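Local coordinates for protein NADP-dependent 2-hydroxyacid dehydrogenase (Rhizobium etli, PDB 4XCV) that binds NADPH and probably catalyses the NADPH-dependent reduction of 2-oxoacids to the corresponding D-2-hydroxyacids, at residues E140-V145 with N165-S170; G144-G149 with G185-F190; D195-L200 with P228-A233. All coordinates share one frame; numbering follows the deposited sequence. Where two conformers were deposited one is given.

Interaction 1: E140-V145 with N165-S170; sequences EVTVGV and NVIGWS. With NDP (NADPH dihydro-nicotinamide-adenine-dinucleotide phosphate), chain B.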
loop_
_atom_site.group_PDB
_atom_site.type_symbol
_atom_site.label_atom_id
_atom_site.label_comp_id
_atom_site.label_asym_id
_atom_site.label_seq_id
_atom_site.Cartn_x
_atom_site.Cartn_y
_atom_site.Cartn_z
ATOM N N GLU A 140 8.877 -3.387 12.272
ATOM C CA GLU A 140 9.197 -2.623 13.470
ATOM C C GLU A 140 8.020 -1.835 14.012
ATOM O O GLU A 140 8.118 -1.225 15.067
ATOM C CB GLU A 140 10.382 -1.672 13.200
ATOM C CG GLU A 140 11.697 -2.399 12.961
ATOM C CD GLU A 140 12.083 -3.304 14.098
ATOM O OE1 GLU A 140 11.944 -2.881 15.262
ATOM O OE2 GLU A 140 12.503 -4.463 13.849
ATOM N N VAL A 141 6.893 -1.823 13.301
ATOM C CA VAL A 141 5.753 -0.986 13.612
ATOM C C VAL A 141 4.549 -1.877 13.898
ATOM O O VAL A 141 4.274 -2.845 13.152
ATOM C CB VAL A 141 5.463 -0.042 12.431
ATOM C CG1 VAL A 141 4.155 0.708 12.647
ATOM C CG2 VAL A 141 6.635 0.893 12.239
ATOM N N THR A 142 3.848 -1.590 14.976
ATOM C CA THR A 142 2.631 -2.350 15.298
ATOM C C THR A 142 1.395 -1.578 14.896
ATOM O O THR A 142 1.138 -0.445 15.338
ATOM C CB THR A 142 2.543 -2.647 16.779
ATOM O OG1 THR A 142 3.662 -3.480 17.146
ATOM C CG2 THR A 142 1.250 -3.371 17.183
ATOM N N VAL A 143 0.632 -2.206 14.015
ATOM C CA VAL A 143 -0.713 -1.733 13.669
ATOM C C VAL A 143 -1.729 -2.433 14.567
ATOM O O VAL A 143 -1.766 -3.675 14.644
ATOM C CB VAL A 143 -1.054 -1.993 12.186
ATOM C CG1 VAL A 143 -2.405 -1.378 11.883
ATOM C CG2 VAL A 143 0.014 -1.422 11.266
ATOM N N GLY A 144 -2.502 -1.624 15.307
ATOM C CA GLY A 144 -3.572 -2.110 16.160
ATOM C C GLY A 144 -4.904 -1.896 15.490
ATOM O O GLY A 144 -5.327 -0.748 15.311
ATOM N N VAL A 145 -5.557 -2.999 15.094
ATOM C CA VAL A 145 -6.839 -2.926 14.400
ATOM C C VAL A 145 -7.971 -3.043 15.420
ATOM O O VAL A 145 -8.071 -4.036 16.137
ATOM C CB VAL A 145 -6.930 -3.997 13.310
ATOM C CG1 VAL A 145 -8.241 -3.880 12.577
ATOM C CG2 VAL A 145 -5.757 -3.840 12.339
ATOM N N ASN A 165 3.845 -5.745 12.151
ATOM C CA ASN A 165 3.354 -6.467 13.338
ATOM C C ASN A 165 1.913 -5.987 13.502
ATOM O O ASN A 165 1.653 -4.807 13.357
ATOM C CB ASN A 165 4.213 -6.139 14.567
ATOM C CG ASN A 165 3.839 -6.978 15.743
ATOM O OD1 ASN A 165 3.794 -8.200 15.643
ATOM N ND2 ASN A 165 3.527 -6.351 16.841
ATOM N N VAL A 166 0.984 -6.901 13.745
ATOM C CA VAL A 166 -0.410 -6.543 13.871
ATOM C C VAL A 166 -0.982 -7.142 15.131
ATOM O O VAL A 166 -0.741 -8.289 15.434
ATOM C CB VAL A 166 -1.221 -7.026 12.642
ATOM C CG1 VAL A 166 -2.676 -6.584 12.749
ATOM C CG2 VAL A 166 -0.589 -6.536 11.332
ATOM N N ILE A 167 -1.773 -6.339 15.834
ATOM C CA ILE A 167 -2.542 -6.802 16.992
ATOM C C ILE A 167 -3.990 -6.361 16.774
ATOM O O ILE A 167 -4.249 -5.460 15.970
ATOM C CB ILE A 167 -1.972 -6.298 18.323
ATOM C CG1 ILE A 167 -1.992 -4.778 18.423
ATOM C CG2 ILE A 167 -0.566 -6.827 18.482
ATOM C CD1 ILE A 167 -1.486 -4.193 19.740
ATOM N N GLY A 168 -4.943 -6.999 17.466
ATOM C CA GLY A 168 -6.348 -6.651 17.289
ATOM C C GLY A 168 -7.113 -6.547 18.571
ATOM O O GLY A 168 -6.747 -7.104 19.611
ATOM N N TRP A 169 -8.213 -5.808 18.475
ATOM C CA TRP A 169 -9.077 -5.557 19.606
ATOM C C TRP A 169 -10.528 -5.653 19.109
ATOM O O TRP A 169 -10.878 -5.127 18.062
ATOM C CB TRP A 169 -8.775 -4.167 20.164
ATOM C CG TRP A 169 -9.631 -3.729 21.330
ATOM C CD1 TRP A 169 -9.408 -4.024 22.652
ATOM C CD2 TRP A 169 -10.786 -2.887 21.314
ATOM N NE1 TRP A 169 -10.330 -3.387 23.447
ATOM C CE2 TRP A 169 -11.188 -2.681 22.649
ATOM C CE3 TRP A 169 -11.506 -2.232 20.321
ATOM C CZ2 TRP A 169 -12.263 -1.861 23.003
ATOM C CZ3 TRP A 169 -12.542 -1.419 20.681
ATOM C CH2 TRP A 169 -12.921 -1.235 21.993
ATOM N N SER A 170 -11.347 -6.333 19.890
ATOM C CA SER A 170 -12.784 -6.469 19.575
ATOM C C SER A 170 -13.534 -6.733 20.834
ATOM O O SER A 170 -12.952 -6.911 21.891
ATOM C CB SER A 170 -13.010 -7.550 18.535
ATOM O OG SER A 170 -12.461 -8.792 18.895
HETATM P PA NDP B . -18.688 -6.271 11.705
HETATM O O1A NDP B . -18.381 -7.478 10.875
HETATM O O2A NDP B . -20.031 -6.132 12.394
HETATM O O5B NDP B . -17.521 -6.156 12.794
HETATM C C5B NDP B . -17.629 -5.173 13.829
HETATM C C4B NDP B . -16.438 -5.356 14.740
HETATM O O4B NDP B . -16.459 -4.303 15.699
HETATM C C3B NDP B . -16.483 -6.670 15.484
HETATM O O3B NDP B . -15.153 -7.207 15.628
HETATM C C2B NDP B . -17.033 -6.226 16.814
HETATM O O2B NDP B . -16.663 -7.060 17.946
HETATM C C1B NDP B . -16.362 -4.863 16.973
HETATM N N9A NDP B . -17.024 -4.004 17.957
HETATM C C8A NDP B . -18.299 -3.575 17.880
HETATM N N7A NDP B . -18.604 -2.883 19.021
HETATM C C5A NDP B . -17.493 -2.939 19.815
HETATM C C6A NDP B . -17.208 -2.495 21.106
HETATM N N6A NDP B . -18.093 -1.786 21.808
HETATM N N1A NDP B . -15.995 -2.754 21.606
HETATM C C2A NDP B . -15.080 -3.442 20.889
HETATM N N3A NDP B . -15.284 -3.914 19.647
HETATM C C4A NDP B . -16.507 -3.631 19.149
HETATM O O3 NDP B . -18.490 -4.934 10.833
HETATM P PN NDP B . -17.605 -4.699 9.512
HETATM O O1N NDP B . -16.219 -5.157 9.826
HETATM O O2N NDP B . -18.234 -5.294 8.345
HETATM O O5D NDP B . -17.711 -3.132 9.363
HETATM C C5D NDP B . -17.307 -2.264 10.432
HETATM C C4D NDP B . -17.916 -0.887 10.144
HETATM O O4D NDP B . -17.259 -0.283 9.038
HETATM C C3D NDP B . -19.363 -0.888 9.736
HETATM O O3D NDP B . -20.233 -0.940 10.881
HETATM C C2D NDP B . -19.520 0.399 8.943
HETATM O O2D NDP B . -19.999 1.448 9.819
HETATM C C1D NDP B . -18.118 0.753 8.541
HETATM N N1N NDP B . -17.867 0.838 7.099
HETATM C C2N NDP B . -17.280 1.953 6.560
HETATM C C3N NDP B . -17.131 2.099 5.223
HETATM C C7N NDP B . -16.480 3.239 4.631
HETATM O O7N NDP B . -16.716 3.455 3.419
HETATM N N7N NDP B . -15.645 4.027 5.285
HETATM C C4N NDP B . -17.534 1.006 4.311
HETATM C C5N NDP B . -18.108 -0.136 5.000
HETATM C C6N NDP B . -18.299 -0.221 6.298
HETATM P P2B NDP B . -17.082 -8.627 17.955
HETATM O O1X NDP B . -16.784 -9.092 19.343
HETATM O O2X NDP B . -18.560 -8.660 17.605
HETATM O O3X NDP B . -16.303 -9.286 16.892
#
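Strands 142-146 and 165-169 pair in parallel, T142 beside N165 and V143 beside V166, in the first beta-alpha-beta unit of the Rossmann-type NADPH-binding domain. Backbone bonds run alternately: V143 N to N165 O, I167 N to V143 O, V145 N to I167 O and W169 N to V145 O, each 2.9 Å. N165 ND2 adds an almost straight bond (174°) to T142 OG1 at 2.9 Å, the hydroxyl oxygen lying in the amide plane. Beside it, T142 CG2 packs 3.7 Å from I167 CG1. On the other face V145 CG2 meets V166 CG1 at 4.1 Å. W169 has CG anti to the backbone N (chi1 178°), carrying the indole on toward the cofactor: the C2A corner of the adenine rests over one indole face, 3.3 Å from CZ3, the two ring planes tilted against each other, while NE1 bonds to A184 O. With an alanine in place of W169, the C2A side of the adenine would probably lose the ring beneath it and A184 O its indole donor. Helix 150-162 packs on the V143, V145 and V166 face, helix 187-192 on the I167 face, and strand 196-199 continues the sheet beyond 142-146.

Interaction 2: G144-G149 with G185-F190; sequences GVMGLG and GELDRF. With NDP (NADPH dihydro-nicotinamide-adenine-dinucleotide phosphate), chain B.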
loop_
_atom_site.group_PDB
_atom_site.type_symbol
_atom_site.label_atom_id
_atom_site.label_comp_id
_atom_site.label_asym_id
_atom_site.label_seq_id
_atom_site.Cartn_x
_atom_site.Cartn_y
_atom_site.Cartn_z
ATOM N N GLY A 144 -2.502 -1.624 15.307
ATOM C CA GLY A 144 -3.572 -2.110 16.160
ATOM C C GLY A 144 -4.904 -1.896 15.490
ATOM O O GLY A 144 -5.327 -0.748 15.311
ATOM N N VAL A 145 -5.557 -2.999 15.094
ATOM C CA VAL A 145 -6.839 -2.926 14.400
ATOM C C VAL A 145 -7.971 -3.043 15.420
ATOM O O VAL A 145 -8.071 -4.036 16.137
ATOM C CB VAL A 145 -6.930 -3.997 13.310
ATOM C CG1 VAL A 145 -8.241 -3.880 12.577
ATOM C CG2 VAL A 145 -5.757 -3.840 12.339
ATOM N N MET A 146 -8.835 -2.044 15.443
ATOM C CA MET A 146 -9.991 -1.991 16.342
ATOM C C MET A 146 -11.206 -2.337 15.518
ATOM O O MET A 146 -11.650 -1.587 14.638
ATOM C CB MET A 146 -10.141 -0.630 17.015
ATOM C CG MET A 146 -8.902 -0.298 17.829
ATOM S SD MET A 146 -8.984 1.258 18.770
ATOM C CE MET A 146 -9.778 0.760 20.227
ATOM N N GLY A 147 -11.743 -3.524 15.826
ATOM C CA GLY A 147 -12.820 -4.100 15.016
ATOM C C GLY A 147 -12.214 -5.227 14.206
ATOM O O GLY A 147 -11.322 -5.005 13.373
ATOM N N LEU A 148 -12.670 -6.444 14.472
ATOM C CA LEU A 148 -12.157 -7.641 13.840
ATOM C C LEU A 148 -13.315 -8.376 13.212
ATOM O O LEU A 148 -13.467 -9.607 13.381
ATOM C CB LEU A 148 -11.417 -8.503 14.860
ATOM C CG LEU A 148 -10.165 -7.869 15.422
ATOM C CD1 LEU A 148 -9.573 -8.799 16.445
ATOM C CD2 LEU A 148 -9.135 -7.481 14.341
ATOM N N GLY A 149 -14.150 -7.650 12.481
ATOM C CA GLY A 149 -15.296 -8.239 11.775
ATOM C C GLY A 149 -14.905 -8.513 10.336
ATOM O O GLY A 149 -13.744 -8.865 10.039
ATOM N N GLY A 185 -12.195 -5.133 27.491
ATOM C CA GLY A 185 -11.674 -4.579 28.705
ATOM C C GLY A 185 -10.195 -4.345 28.697
ATOM O O GLY A 185 -9.697 -3.640 29.581
ATOM N N GLU A 186 -9.471 -4.895 27.723
ATOM C CA GLU A 186 -8.041 -4.757 27.627
ATOM C C GLU A 186 -7.608 -3.597 26.749
ATOM O O GLU A 186 -6.451 -3.535 26.253
ATOM C CB GLU A 186 -7.435 -6.063 27.092
ATOM C CG GLU A 186 -7.788 -7.262 27.936
ATOM C CD GLU A 186 -7.142 -8.516 27.414
ATOM O OE1 GLU A 186 -7.562 -9.066 26.378
ATOM O OE2 GLU A 186 -6.201 -8.983 28.100
ATOM N N LEU A 187 -8.533 -2.656 26.510
ATOM C CA LEU A 187 -8.264 -1.518 25.646
ATOM C C LEU A 187 -6.978 -0.778 25.990
ATOM O O LEU A 187 -6.158 -0.491 25.121
ATOM C CB LEU A 187 -9.490 -0.590 25.730
ATOM C CG LEU A 187 -9.332 0.733 24.962
ATOM C CD1 LEU A 187 -9.170 0.515 23.499
ATOM C CD2 LEU A 187 -10.544 1.613 25.261
ATOM N N ASP A 188 -6.754 -0.451 27.256
ATOM C CA ASP A 188 -5.575 0.351 27.592
ATOM C C ASP A 188 -4.257 -0.365 27.265
ATOM O O ASP A 188 -3.286 0.229 26.750
ATOM C CB ASP A 188 -5.573 0.814 29.062
ATOM C CG ASP A 188 -6.681 1.806 29.376
ATOM O OD1 ASP A 188 -7.403 2.223 28.466
ATOM O OD2 ASP A 188 -6.818 2.145 30.589
ATOM N N ARG A 189 -4.201 -1.665 27.540
ATOM C CA ARG A 189 -3.035 -2.435 27.202
ATOM C C ARG A 189 -2.801 -2.470 25.694
ATOM O O ARG A 189 -1.665 -2.390 25.223
ATOM C CB ARG A 189 -3.235 -3.857 27.732
ATOM C CG ARG A 189 -2.104 -4.750 27.444
ATOM C CD ARG A 189 -2.402 -6.097 28.044
ATOM N NE ARG A 189 -1.360 -6.982 27.638
ATOM C CZ ARG A 189 -1.353 -8.260 27.898
ATOM N NH1 ARG A 189 -2.354 -8.798 28.578
ATOM N NH2 ARG A 189 -0.343 -8.991 27.446
ATOM N N PHE A 190 -3.874 -2.671 24.954
ATOM C CA PHE A 190 -3.809 -2.728 23.498
ATOM C C PHE A 190 -3.330 -1.390 22.969
ATOM O O PHE A 190 -2.442 -1.360 22.125
ATOM C CB PHE A 190 -5.195 -3.086 22.960
ATOM C CG PHE A 190 -5.419 -2.787 21.503
ATOM C CD1 PHE A 190 -5.121 -3.716 20.500
ATOM C CD2 PHE A 190 -5.961 -1.556 21.105
ATOM C CE1 PHE A 190 -5.383 -3.390 19.168
ATOM C CE2 PHE A 190 -6.212 -1.266 19.783
ATOM C CZ PHE A 190 -5.912 -2.181 18.826
HETATM P PA NDP B . -18.688 -6.271 11.705
HETATM O O1A NDP B . -18.381 -7.478 10.875
HETATM O O2A NDP B . -20.031 -6.132 12.394
HETATM O O5B NDP B . -17.521 -6.156 12.794
HETATM C C5B NDP B . -17.629 -5.173 13.829
HETATM C C4B NDP B . -16.438 -5.356 14.740
HETATM O O4B NDP B . -16.459 -4.303 15.699
HETATM C C3B NDP B . -16.483 -6.670 15.484
HETATM O O3B NDP B . -15.153 -7.207 15.628
HETATM C C2B NDP B . -17.033 -6.226 16.814
HETATM O O2B NDP B . -16.663 -7.060 17.946
HETATM C C1B NDP B . -16.362 -4.863 16.973
HETATM N N9A NDP B . -17.024 -4.004 17.957
HETATM C C8A NDP B . -18.299 -3.575 17.880
HETATM N N7A NDP B . -18.604 -2.883 19.021
HETATM C C5A NDP B . -17.493 -2.939 19.815
HETATM C C6A NDP B . -17.208 -2.495 21.106
HETATM N N6A NDP B . -18.093 -1.786 21.808
HETATM N N1A NDP B . -15.995 -2.754 21.606
HETATM C C2A NDP B . -15.080 -3.442 20.889
HETATM N N3A NDP B . -15.284 -3.914 19.647
HETATM C C4A NDP B . -16.507 -3.631 19.149
HETATM O O3 NDP B . -18.490 -4.934 10.833
HETATM P PN NDP B . -17.605 -4.699 9.512
HETATM O O1N NDP B . -16.219 -5.157 9.826
HETATM O O2N NDP B . -18.234 -5.294 8.345
HETATM O O5D NDP B . -17.711 -3.132 9.363
HETATM C C5D NDP B . -17.307 -2.264 10.432
HETATM C C4D NDP B . -17.916 -0.887 10.144
HETATM O O4D NDP B . -17.259 -0.283 9.038
HETATM C C3D NDP B . -19.363 -0.888 9.736
HETATM O O3D NDP B . -20.233 -0.940 10.881
HETATM C C2D NDP B . -19.520 0.399 8.943
HETATM O O2D NDP B . -19.999 1.448 9.819
HETATM C C1D NDP B . -18.118 0.753 8.541
HETATM N N1N NDP B . -17.867 0.838 7.099
HETATM C C2N NDP B . -17.280 1.953 6.560
HETATM C C3N NDP B . -17.131 2.099 5.223
HETATM C C7N NDP B . -16.480 3.239 4.631
HETATM O O7N NDP B . -16.716 3.455 3.419
HETATM N N7N NDP B . -15.645 4.027 5.285
HETATM C C4N NDP B . -17.534 1.006 4.311
HETATM C C5N NDP B . -18.108 -0.136 5.000
HETATM C C6N NDP B . -18.299 -0.221 6.298
HETATM P P2B NDP B . -17.082 -8.627 17.955
HETATM O O1X NDP B . -16.784 -9.092 19.343
HETATM O O2X NDP B . -18.560 -8.660 17.605
HETATM O O3X NDP B . -16.303 -9.286 16.892
#
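M146 and F190 meet where the first strand of the Rossmann-type domain, 142-146, runs under the start of helix 187-192. Beyond the strand comes the glycine-rich turn of a GxGxxG-like pattern, which here carries the cofactor. The contact is apolar. F190 has CG anti to the backbone N (chi1 162°), which sends the ring down onto the strand, where its CZ lies 3.5 Å from G144 C. V145 N sits in the plane of the ring at its edge. A side chain on G144 would run into CZ, so the bare glycine backbone is what lets the phenyl come this close. M146 approaches the same ring obliquely, with CG 3.5 Å from F190 CE2. Its sulfur makes a Met-aromatic contact, with SD 5.2 Å from the ring centroid and well off the normal. The methionine chain bends at its last torsion (chi3 85°), carrying the methyl to L187, where M146 CE and L187 CD1 are only 3.3 Å apart, a tight fit. W169 lies close by, touched by M146, L187 and F190.

Polar bonds do not join the two segments; each finds its partners in its own segment, in neighbouring residues or in the cofactor. E186 is the N-cap of the helix, and its O accepts the bond from F190 N at 3.0 Å. On the turn, G147 has backbone angles suited to glycine, and a side chain on G149 would collide with O5B of the cofactor, whose adenosine ribose is held by L148: its N donates to NDP O3B at 2.8 Å, with 150° at the hydrogen.

Interaction 3: D195-L200 with P228-A233; sequences DILVGL and PVFINA. With NDP (NADPH dihydro-nicotinamide-adenine-dinucleotide phosphate), chain B.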
loop_
_atom_site.group_PDB
_atom_site.type_symbol
_atom_site.label_atom_id
_atom_site.label_comp_id
_atom_site.label_asym_id
_atom_site.label_seq_id
_atom_site.Cartn_x
_atom_site.Cartn_y
_atom_site.Cartn_z
ATOM N N ASP A 195 1.252 1.496 17.523
ATOM C CA ASP A 195 1.873 2.634 16.810
ATOM C C ASP A 195 0.907 3.279 15.795
ATOM O O ASP A 195 0.901 4.489 15.641
ATOM C CB ASP A 195 3.123 2.176 16.087
ATOM C CG ASP A 195 4.168 1.626 17.019
ATOM O OD1 ASP A 195 4.549 2.325 18.004
ATOM O OD2 ASP A 195 4.652 0.493 16.749
ATOM N N ILE A 196 0.193 2.449 15.045
ATOM C CA ILE A 196 -0.825 2.933 14.099
ATOM C C ILE A 196 -2.149 2.284 14.469
ATOM O O ILE A 196 -2.283 1.072 14.414
ATOM C CB ILE A 196 -0.447 2.584 12.623
ATOM C CG1 ILE A 196 0.950 3.084 12.228
ATOM C CG2 ILE A 196 -1.559 3.073 11.704
ATOM C CD1 ILE A 196 1.308 2.691 10.804
ATOM N N LEU A 197 -3.102 3.114 14.899
ATOM C CA LEU A 197 -4.426 2.634 15.256
ATOM C C LEU A 197 -5.276 2.646 13.989
ATOM O O LEU A 197 -5.379 3.700 13.369
ATOM C CB LEU A 197 -5.038 3.540 16.321
ATOM C CG LEU A 197 -6.407 3.148 16.913
ATOM C CD1 LEU A 197 -6.656 4.030 18.153
ATOM C CD2 LEU A 197 -7.582 3.210 15.923
ATOM N N VAL A 198 -5.880 1.510 13.629
ATOM C CA VAL A 198 -6.830 1.420 12.514
ATOM C C VAL A 198 -8.234 1.156 13.049
ATOM O O VAL A 198 -8.487 0.104 13.609
ATOM C CB VAL A 198 -6.390 0.339 11.502
ATOM C CG1 VAL A 198 -7.472 0.040 10.448
ATOM C CG2 VAL A 198 -5.083 0.742 10.851
ATOM N N GLY A 199 -9.112 2.121 12.830
ATOM C CA GLY A 199 -10.510 2.025 13.310
ATOM C C GLY A 199 -11.449 1.471 12.270
ATOM O O GLY A 199 -11.672 2.114 11.232
ATOM N N LEU A 200 -12.026 0.312 12.579
ATOM C CA LEU A 200 -13.007 -0.361 11.731
ATOM C C LEU A 200 -14.162 -0.852 12.602
ATOM O O LEU A 200 -14.599 -2.012 12.528
ATOM C CB LEU A 200 -12.381 -1.510 10.936
ATOM C CG LEU A 200 -11.415 -1.074 9.834
ATOM C CD1 LEU A 200 -10.627 -2.233 9.308
ATOM C CD2 LEU A 200 -12.136 -0.357 8.697
ATOM N N PRO A 228 2.584 8.259 17.409
ATOM C CA PRO A 228 1.609 7.346 16.847
ATOM C C PRO A 228 0.611 7.993 15.908
ATOM O O PRO A 228 0.463 9.210 15.854
ATOM C CB PRO A 228 0.916 6.786 18.093
ATOM C CG PRO A 228 0.994 7.901 19.072
ATOM C CD PRO A 228 2.299 8.585 18.806
ATOM N N VAL A 229 -0.038 7.157 15.104
ATOM C CA VAL A 229 -0.952 7.601 14.047
ATOM C C VAL A 229 -2.347 7.058 14.254
ATOM O O VAL A 229 -2.505 5.920 14.681
ATOM C CB VAL A 229 -0.393 7.112 12.692
ATOM C CG1 VAL A 229 -1.324 7.379 11.540
ATOM C CG2 VAL A 229 0.937 7.786 12.432
ATOM N N PHE A 230 -3.344 7.889 13.939
ATOM C CA PHE A 230 -4.745 7.519 14.029
ATOM C C PHE A 230 -5.372 7.396 12.652
ATOM O O PHE A 230 -5.373 8.361 11.892
ATOM C CB PHE A 230 -5.517 8.562 14.850
ATOM C CG PHE A 230 -7.002 8.316 14.910
ATOM C CD1 PHE A 230 -7.497 7.105 15.389
ATOM C CD2 PHE A 230 -7.860 9.246 14.437
ATOM C CE1 PHE A 230 -8.878 6.894 15.409
ATOM C CE2 PHE A 230 -9.219 9.029 14.457
ATOM C CZ PHE A 230 -9.711 7.877 14.955
ATOM N N ILE A 231 -5.951 6.224 12.357
ATOM C CA ILE A 231 -6.619 5.965 11.109
ATOM C C ILE A 231 -8.058 5.559 11.415
ATOM O O ILE A 231 -8.261 4.692 12.277
ATOM C CB ILE A 231 -5.888 4.887 10.303
ATOM C CG1 ILE A 231 -4.451 5.360 10.000
ATOM C CG2 ILE A 231 -6.665 4.514 9.047
ATOM C CD1 ILE A 231 -3.646 4.377 9.163
ATOM N N ASN A 232 -9.058 6.162 10.764
ATOM C CA ASN A 232 -10.467 5.749 10.941
ATOM C C ASN A 232 -11.166 5.684 9.614
ATOM O O ASN A 232 -11.174 6.647 8.853
ATOM C CB ASN A 232 -11.205 6.740 11.849
ATOM C CG ASN A 232 -12.582 6.239 12.249
ATOM O OD1 ASN A 232 -12.883 5.046 12.149
ATOM N ND2 ASN A 232 -13.410 7.151 12.737
ATOM N N ALA A 233 -11.739 4.509 9.343
ATOM C CA ALA A 233 -12.671 4.337 8.210
ATOM C C ALA A 233 -13.930 3.629 8.633
ATOM O O ALA A 233 -14.616 3.057 7.799
ATOM C CB ALA A 233 -11.990 3.589 7.058
HETATM P PA NDP B . -18.688 -6.271 11.705
HETATM O O1A NDP B . -18.381 -7.478 10.875
HETATM O O2A NDP B . -20.031 -6.132 12.394
HETATM O O5B NDP B . -17.521 -6.156 12.794
HETATM C C5B NDP B . -17.629 -5.173 13.829
HETATM C C4B NDP B . -16.438 -5.356 14.740
HETATM O O4B NDP B . -16.459 -4.303 15.699
HETATM C C3B NDP B . -16.483 -6.670 15.484
HETATM O O3B NDP B . -15.153 -7.207 15.628
HETATM C C2B NDP B . -17.033 -6.226 16.814
HETATM O O2B NDP B . -16.663 -7.060 17.946
HETATM C C1B NDP B . -16.362 -4.863 16.973
HETATM N N9A NDP B . -17.024 -4.004 17.957
HETATM C C8A NDP B . -18.299 -3.575 17.880
HETATM N N7A NDP B . -18.604 -2.883 19.021
HETATM C C5A NDP B . -17.493 -2.939 19.815
HETATM C C6A NDP B . -17.208 -2.495 21.106
HETATM N N6A NDP B . -18.093 -1.786 21.808
HETATM N N1A NDP B . -15.995 -2.754 21.606
HETATM C C2A NDP B . -15.080 -3.442 20.889
HETATM N N3A NDP B . -15.284 -3.914 19.647
HETATM C C4A NDP B . -16.507 -3.631 19.149
HETATM O O3 NDP B . -18.490 -4.934 10.833
HETATM P PN NDP B . -17.605 -4.699 9.512
HETATM O O1N NDP B . -16.219 -5.157 9.826
HETATM O O2N NDP B . -18.234 -5.294 8.345
HETATM O O5D NDP B . -17.711 -3.132 9.363
HETATM C C5D NDP B . -17.307 -2.264 10.432
HETATM C C4D NDP B . -17.916 -0.887 10.144
HETATM O O4D NDP B . -17.259 -0.283 9.038
HETATM C C3D NDP B . -19.363 -0.888 9.736
HETATM O O3D NDP B . -20.233 -0.940 10.881
HETATM C C2D NDP B . -19.520 0.399 8.943
HETATM O O2D NDP B . -19.999 1.448 9.819
HETATM C C1D NDP B . -18.118 0.753 8.541
HETATM N N1N NDP B . -17.867 0.838 7.099
HETATM C C2N NDP B . -17.280 1.953 6.560
HETATM C C3N NDP B . -17.131 2.099 5.223
HETATM C C7N NDP B . -16.480 3.239 4.631
HETATM O O7N NDP B . -16.716 3.455 3.419
HETATM N N7N NDP B . -15.645 4.027 5.285
HETATM C C4N NDP B . -17.534 1.006 4.311
HETATM C C5N NDP B . -18.108 -0.136 5.000
HETATM C C6N NDP B . -18.299 -0.221 6.298
HETATM P P2B NDP B . -17.082 -8.627 17.955
HETATM O O1X NDP B . -16.784 -9.092 19.343
HETATM O O2X NDP B . -18.560 -8.660 17.605
HETATM O O3X NDP B . -16.303 -9.286 16.892
#
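D195 O takes the first bond of this pairing, from V229 N at 2.9 Å, and the ladder continues with each strand donating in turn. L197 N reaches V229 O, I231 N reaches L197 O at 2.8 Å, and G199 N reaches I231 O. That last donor stands 30° out of the carbonyl plane, whereas A233 N, which closes the series on G199 O at 3.1 Å, lies within it. The amides of I196 and V198 serve the other neighbour, strand 142-146, so that strand 196-199 is bonded along both edges. Strands 196-199 and 229-232 are parallel and adjacent at the middle of the seven-stranded Rossmann-type sheet, joined by a crossover that includes helix 213-216.

The buried polar side chains find partners outside the pair. D195 OD2 accepts from T142 N and forms a salt bridge with R220, so two donors share one carboxylate oxygen. N232 OD1 lies 3.3 Å from G199 O, but both are acceptors; the amide oxygen is instead satisfied by G234 N, and ND2 is bonded to Q239 OE1 and R235 O. A CB on G199 would press on that amide oxygen.

Apolar contacts lie on both faces. I196 CG2 touches I231 CD1 at 3.5 Å, I231 holding CG1 anti to its carbonyl carbon (chi1 -60°), which with an extended chi2 brings CD1 to that methyl. Opposite, in one of two conformers, L197 CD2 sits at the edge of the F230 ring, 3.9 Å from F230 CD1. Past the strand end, A233 O accepts the carboxamide N7N of NADPH at 2.9 Å.

Interactions 1 and 3 are strand pairs of one parallel sheet, and interaction 2 packs helix 187-192 on strand 142-146 of the same sheet. Interactions 1 and 2 share G144 and V145, and W169 O lies 2.9 Å from G147 N, a probable hydrogen bond tying the end of strand 165-169 to the glycine-rich turn. Interaction 1 joins interaction 3 through G144 N and I196 O at 2.8 Å, and interaction 2 does so through M146 N and V198 O, also 2.8 Å. Interaction 1 meets mainly the adenine of NADPH, with S170 beside the adenosine ribose; interaction 2 bonds that ribose through L148 N; interaction 3 holds the nicotinamide carboxamide at A233 O.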